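Side-chain contacts in NtrC family transcriptional regulator (Clostridium acetobutylicum ATCC 824, PDB 2Q5C), which probably acts as an ATP-dependent, sequence-specific DNA-binding regulator of transcription, of which this chain is the PrpR_N-type N-terminal domain, probably sensory: residues A[61-66]-A[101-106]; A[10-15]-A[148-153]. All coordinates share one frame; numbering follows the deposited sequence. Where two conformers were deposited one is given.

Contact 1 (A[61-66]-A[101-106]). With SO4 (sulfate ion), chain E.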
loop_
_atom_site.group_PDB
_atom_site.type_symbol
_atom_site.label_atom_id
_atom_site.label_comp_id
_atom_site.label_asym_id
_atom_site.label_seq_id
_atom_site.Cartn_x
_atom_site.Cartn_y
_atom_site.Cartn_z
ATOM N N THR A 61 1.013 0.581 -5.935
ATOM C CA THR A 61 1.630 -0.602 -6.543
ATOM C C THR A 61 0.618 -1.397 -7.349
ATOM O O THR A 61 0.931 -1.872 -8.448
ATOM C CB THR A 61 2.295 -1.443 -5.462
ATOM O OG1 THR A 61 3.406 -0.705 -4.952
ATOM C CG2 THR A 61 2.823 -2.773 -6.030
ATOM N N SER A 62 -0.608 -1.505 -6.844
ATOM C CA SER A 62 -1.630 -2.285 -7.538
ATOM C C SER A 62 -1.978 -1.673 -8.902
ATOM O O SER A 62 -2.295 -2.409 -9.845
ATOM C CB SER A 62 -2.853 -2.507 -6.639
ATOM O OG SER A 62 -3.606 -1.329 -6.464
ATOM N N ASP A 63 -1.904 -0.349 -9.005
ATOM C CA ASP A 63 -2.138 0.345 -10.268
ATOM C C ASP A 63 -1.027 0.025 -11.273
ATOM O O ASP A 63 -1.292 -0.271 -12.447
ATOM C CB ASP A 63 -2.213 1.847 -9.987
ATOM C CG ASP A 63 -2.726 2.643 -11.164
ATOM O OD1 ASP A 63 -3.591 2.137 -11.909
ATOM O OD2 ASP A 63 -2.276 3.788 -11.317
ATOM N N TYR A 64 0.222 0.059 -10.823
ATOM C CA TYR A 64 1.363 -0.307 -11.673
ATOM C C TYR A 64 1.262 -1.747 -12.158
ATOM O O TYR A 64 1.544 -2.052 -13.316
ATOM C CB TYR A 64 2.680 -0.071 -10.920
ATOM C CG TYR A 64 3.124 1.383 -10.973
ATOM C CD1 TYR A 64 2.599 2.331 -10.111
ATOM C CD2 TYR A 64 4.054 1.785 -11.922
ATOM C CE1 TYR A 64 2.980 3.685 -10.216
ATOM C CE2 TYR A 64 4.462 3.111 -12.022
ATOM C CZ TYR A 64 3.919 4.036 -11.143
ATOM O OH TYR A 64 4.315 5.344 -11.288
ATOM N N ILE A 65 0.840 -2.632 -11.262
ATOM C CA ILE A 65 0.700 -4.036 -11.644
ATOM C C ILE A 65 -0.470 -4.240 -12.597
ATOM O O ILE A 65 -0.308 -4.943 -13.605
ATOM C CB ILE A 65 0.577 -4.910 -10.379
ATOM C CG1 ILE A 65 1.925 -4.903 -9.667
ATOM C CG2 ILE A 65 0.184 -6.368 -10.732
ATOM C CD1 ILE A 65 1.946 -5.589 -8.304
ATOM N N LYS A 66 -1.619 -3.648 -12.307
ATOM C CA LYS A 66 -2.789 -3.915 -13.135
ATOM C C LYS A 66 -2.544 -3.491 -14.579
ATOM O O LYS A 66 -3.002 -4.176 -15.488
ATOM C CB LYS A 66 -4.019 -3.211 -12.595
ATOM C CG LYS A 66 -5.308 -3.574 -13.355
ATOM C CD LYS A 66 -6.529 -2.915 -12.724
ATOM C CE LYS A 66 -7.791 -3.750 -12.950
ATOM N NZ LYS A 66 -7.813 -4.955 -12.050
ATOM N N ALA A 101 -1.165 11.068 -0.358
ATOM C CA ALA A 101 -1.988 9.989 -0.907
ATOM C C ALA A 101 -1.797 9.860 -2.406
ATOM O O ALA A 101 -1.472 10.828 -3.085
ATOM C CB ALA A 101 -3.436 10.225 -0.608
ATOM N N TYR A 102 -2.010 8.650 -2.914
ATOM C CA TYR A 102 -1.973 8.370 -4.343
ATOM C C TYR A 102 -3.295 8.739 -4.993
ATOM O O TYR A 102 -4.328 8.170 -4.646
ATOM C CB TYR A 102 -1.733 6.876 -4.570
ATOM C CG TYR A 102 -1.531 6.473 -6.022
ATOM C CD1 TYR A 102 -0.472 6.989 -6.748
ATOM C CD2 TYR A 102 -2.374 5.535 -6.642
ATOM C CE1 TYR A 102 -0.236 6.618 -8.056
ATOM C CE2 TYR A 102 -2.146 5.166 -7.991
ATOM C CZ TYR A 102 -1.067 5.716 -8.666
ATOM O OH TYR A 102 -0.739 5.389 -9.983
ATOM N N LYS A 103 -3.233 9.687 -5.932
ATOM C CA LYS A 103 -4.372 10.149 -6.762
ATOM C C LYS A 103 -5.515 10.853 -6.030
ATOM O O LYS A 103 -5.896 11.964 -6.419
ATOM C CB LYS A 103 -4.875 9.045 -7.720
ATOM C CG LYS A 103 -3.831 8.662 -8.742
ATOM C CD LYS A 103 -4.319 7.675 -9.806
ATOM C CE LYS A 103 -3.221 7.406 -10.820
ATOM N NZ LYS A 103 -3.578 6.393 -11.883
ATOM N N HIS A 104 -6.045 10.225 -4.985
ATOM C CA HIS A 104 -7.238 10.713 -4.301
ATOM C C HIS A 104 -7.117 10.522 -2.780
ATOM O O HIS A 104 -6.497 9.560 -2.305
ATOM C CB HIS A 104 -8.499 9.986 -4.823
ATOM C CG HIS A 104 -8.715 10.114 -6.306
ATOM N ND1 HIS A 104 -8.994 11.318 -6.921
ATOM C CD2 HIS A 104 -8.710 9.184 -7.293
ATOM C CE1 HIS A 104 -9.141 11.126 -8.222
ATOM N NE2 HIS A 104 -8.974 9.838 -8.474
ATOM N N SER A 105 -7.736 11.425 -2.027
ATOM C CA SER A 105 -7.854 11.273 -0.577
ATOM C C SER A 105 -8.593 9.989 -0.207
ATOM O O SER A 105 -9.537 9.593 -0.894
ATOM C CB SER A 105 -8.646 12.444 0.005
ATOM O OG SER A 105 -8.121 13.678 -0.460
ATOM N N ILE A 106 -8.157 9.358 0.877
ATOM C CA ILE A 106 -8.876 8.215 1.456
ATOM C C ILE A 106 -9.858 8.690 2.542
ATOM O O ILE A 106 -11.020 8.262 2.612
ATOM C CB ILE A 106 -7.889 7.165 2.038
ATOM C CG1 ILE A 106 -7.080 6.500 0.920
ATOM C CG2 ILE A 106 -8.621 6.099 2.812
ATOM C CD1 ILE A 106 -5.703 7.113 0.678
HETATM S S SO4 E . 6.469 6.490 -13.703
HETATM O O1 SO4 E . 6.568 7.430 -14.818
HETATM O O2 SO4 E . 7.429 5.395 -13.833
HETATM O O3 SO4 E . 6.768 7.253 -12.494
HETATM O O4 SO4 E . 5.119 5.937 -13.682
#

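Contact 2 (A[10-15]-A[148-153])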
loop_
_atom_site.group_PDB
_atom_site.type_symbol
_atom_site.label_atom_id
_atom_site.label_comp_id
_atom_site.label_asym_id
_atom_site.label_seq_id
_atom_site.Cartn_x
_atom_site.Cartn_y
_atom_site.Cartn_z
ATOM N N ILE A 10 2.616 -9.040 -3.405
ATOM C CA ILE A 10 3.789 -8.191 -3.623
ATOM C C ILE A 10 3.563 -6.952 -2.764
ATOM O O ILE A 10 2.576 -6.226 -2.955
ATOM C CB ILE A 10 3.979 -7.813 -5.109
ATOM C CG1 ILE A 10 4.049 -9.101 -5.941
ATOM C CG2 ILE A 10 5.250 -6.945 -5.248
ATOM C CD1 ILE A 10 4.177 -8.875 -7.472
ATOM N N SER A 11 4.425 -6.759 -1.769
ATOM C CA SER A 11 4.177 -5.749 -0.745
ATOM C C SER A 11 5.516 -5.432 -0.109
ATOM O O SER A 11 6.446 -6.208 -0.226
ATOM C CB SER A 11 3.243 -6.375 0.301
ATOM O OG SER A 11 3.035 -5.518 1.423
ATOM N N GLN A 12 5.599 -4.307 0.581
ATOM C CA GLN A 12 6.764 -4.031 1.429
ATOM C C GLN A 12 6.405 -4.157 2.908
ATOM O O GLN A 12 7.252 -3.880 3.769
ATOM C CB GLN A 12 7.316 -2.638 1.147
ATOM C CG GLN A 12 7.836 -2.461 -0.252
ATOM C CD GLN A 12 8.424 -1.101 -0.434
ATOM O OE1 GLN A 12 7.702 -0.091 -0.497
ATOM N NE2 GLN A 12 9.735 -1.051 -0.486
ATOM N N ASN A 13 5.183 -4.588 3.206
ATOM C CA ASN A 13 4.683 -4.640 4.577
ATOM C C ASN A 13 5.020 -6.013 5.158
ATOM O O ASN A 13 4.432 -7.024 4.759
ATOM C CB ASN A 13 3.175 -4.397 4.566
ATOM C CG ASN A 13 2.630 -4.073 5.915
ATOM O OD1 ASN A 13 2.411 -4.963 6.725
ATOM N ND2 ASN A 13 2.415 -2.768 6.180
ATOM N N GLU A 14 5.967 -6.050 6.091
ATOM C CA GLU A 14 6.428 -7.313 6.665
ATOM C C GLU A 14 5.316 -8.089 7.352
ATOM O O GLU A 14 5.290 -9.324 7.293
ATOM C CB GLU A 14 7.607 -7.094 7.621
ATOM C CG GLU A 14 8.846 -6.505 6.939
ATOM C CD GLU A 14 9.408 -7.370 5.796
ATOM O OE1 GLU A 14 9.463 -8.617 5.939
ATOM O OE2 GLU A 14 9.811 -6.807 4.747
ATOM N N ASN A 15 4.384 -7.386 7.987
ATOM C CA ASN A 15 3.308 -8.082 8.695
ATOM C C ASN A 15 2.405 -8.828 7.723
ATOM O O ASN A 15 2.045 -9.991 7.957
ATOM C CB ASN A 15 2.495 -7.109 9.543
ATOM C CG ASN A 15 3.203 -6.746 10.834
ATOM O OD1 ASN A 15 4.257 -7.311 11.175
ATOM N ND2 ASN A 15 2.626 -5.800 11.569
ATOM N N SER A 148 2.192 8.286 5.021
ATOM C CA SER A 148 1.918 7.831 3.668
ATOM C C SER A 148 2.236 6.357 3.563
ATOM O O SER A 148 2.516 5.681 4.559
ATOM C CB SER A 148 2.790 8.613 2.655
ATOM O OG SER A 148 2.333 8.482 1.302
ATOM N N GLY A 149 2.217 5.861 2.334
ATOM C CA GLY A 149 2.723 4.512 2.081
ATOM C C GLY A 149 4.235 4.406 2.207
ATOM O O GLY A 149 4.964 5.416 2.259
ATOM N N LYS A 150 4.727 3.178 2.222
ATOM C CA LYS A 150 6.115 2.893 2.559
ATOM C C LYS A 150 7.146 3.525 1.624
ATOM O O LYS A 150 8.198 3.981 2.081
ATOM C CB LYS A 150 6.335 1.364 2.630
ATOM C CG LYS A 150 7.714 0.919 3.108
ATOM C CD LYS A 150 8.027 1.416 4.504
ATOM C CE LYS A 150 9.008 0.478 5.237
ATOM N NZ LYS A 150 10.320 0.297 4.523
ATOM N N THR A 151 6.899 3.536 0.315
ATOM C CA THR A 151 7.895 4.117 -0.585
ATOM C C THR A 151 8.039 5.609 -0.282
ATOM O O THR A 151 9.163 6.167 -0.253
ATOM C CB THR A 151 7.507 3.883 -2.036
ATOM O OG1 THR A 151 7.244 2.474 -2.202
ATOM C CG2 THR A 151 8.607 4.298 -2.969
ATOM N N VAL A 152 6.906 6.256 -0.052
ATOM C CA VAL A 152 6.901 7.683 0.290
ATOM C C VAL A 152 7.542 7.935 1.652
ATOM O O VAL A 152 8.337 8.880 1.779
ATOM C CB VAL A 152 5.498 8.255 0.202
ATOM C CG1 VAL A 152 5.451 9.707 0.667
ATOM C CG2 VAL A 152 4.997 8.176 -1.237
ATOM N N THR A 153 7.202 7.149 2.680
ATOM C CA THR A 153 7.796 7.424 3.993
ATOM C C THR A 153 9.272 7.140 3.983
ATOM O O THR A 153 10.033 7.838 4.681
ATOM C CB THR A 153 7.068 6.715 5.165
ATOM O OG1 THR A 153 7.069 5.303 4.937
ATOM C CG2 THR A 153 5.625 7.213 5.262
#

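Contact 1 (A[61-66]-A[101-106])
Asp63 of helix 59-66, Tyr102, the last residue of strand 96-102, and Lys103 just after it illustrate how a single carboxylate oxygen can join two lobes. In the conformer described here, one of two modelled for the aspartate, the first contact outward from the backbone is at Asp63 CB, which lies 3.8 Å from Tyr102 OH, with CE2 of the same ring just beyond. CG lies anti to the backbone N (chi1 -168°), which carries the carboxylate toward the strand end. OD1 is taken by a salt bridge to Lys67, just past the end of the helix, whereas OD2 accepts both bonds that cross the contact. Asp63 OD2 accepts from Tyr102 OH at 2.6 Å through its anti lone pair, and sits at the edge of the phenol ring and in its plane, with carboxylate and ring turned 59° apart. From the syn side, 31° out of the carboxylate plane, Lys103 NZ forms a salt bridge to Asp63 OD2 at 3.0 Å. The lysine chain is extended beyond CG, and its CG lies over the centre of the Tyr102 ring, 3.8 Å above the plane, so consecutive residues deliver their polar ends to one acceptor. With lysines at both oxygens, the carboxylate is likely to stay ionised. Phe125 meets the Tyr102 ring edge-to-face. Next along the helix, Tyr64 touches the second lobe more lightly, its CE1 4.1 Å from Tyr102 OH, while Tyr64 OH donates to sulfate O4 at 2.6 Å. That sulfate, probably from the crystallisation liquor, is also bound by the backbone N of Asp129. The whole is a polar bridge across the cleft between two alpha/beta lobes, each built on a parallel four-stranded sheet of order 2-1-3-4, in a PrpR_N-type N-terminal domain, probably sensory.

Contact 2 (A[10-15]-A[148-153])
Gln12, in the loop after strand 6-11, reaches across to the first turn of helix 150-158 and crosses the side chains of both Lys150 and Thr151 at about a right angle. Its chain runs straight beyond CG, so the amide is held out toward the helix and its oxygen does most of the touching. Gln12 OE1 lies 3.1 Å from Thr151 OG1 and 3.7 Å from Lys150 CB. Further back, Gln12 CB meets Lys150 CG at 4.1 Å, an aliphatic contact across the two chains. Lys150 bends at chi2 and chi4, and its NZ forms a salt bridge with Asp154 one helical turn on, while its CB and CG lie against the glutamine. Behind Gln12 the loop is shaped by an ST turn, in which Ser11 OG accepts from Asn13 N at 2.9 Å. Thr151 OG1 also pairs with Ser37 OG, and separate glycerol molecules, probably from the crystallisation liquor though such molecules often mark pockets, bind the threonine hydroxyl and the amide oxygen. With more than one acceptor within reach of the Thr151 hydroxyl, the chemistry is that of a small, neutral polar contact with shared partners, not one committed bond.

Both contacts span the same interlobe cleft, their centres about 13 Å apart. Each pairs an element of the lobe built on strands 30-35, 6-11, 54-58 and 73-76 with one of the lobe built on strands 119-125, 96-102, 145-148 and 162-165. Along the chain the order is 10-15, 61-66, 101-106, 148-153, which places contact 1 wholly between the two halves of contact 2. Within the first lobe they meet directly, Ile65 CD1 packing 4.1 Å from Ile10 CD1. One bridge rests on a salt bridge and the other on uncharged polar groups; together they join the lobes at two points of what, as in related PrpR_N domains, may be a sensing region.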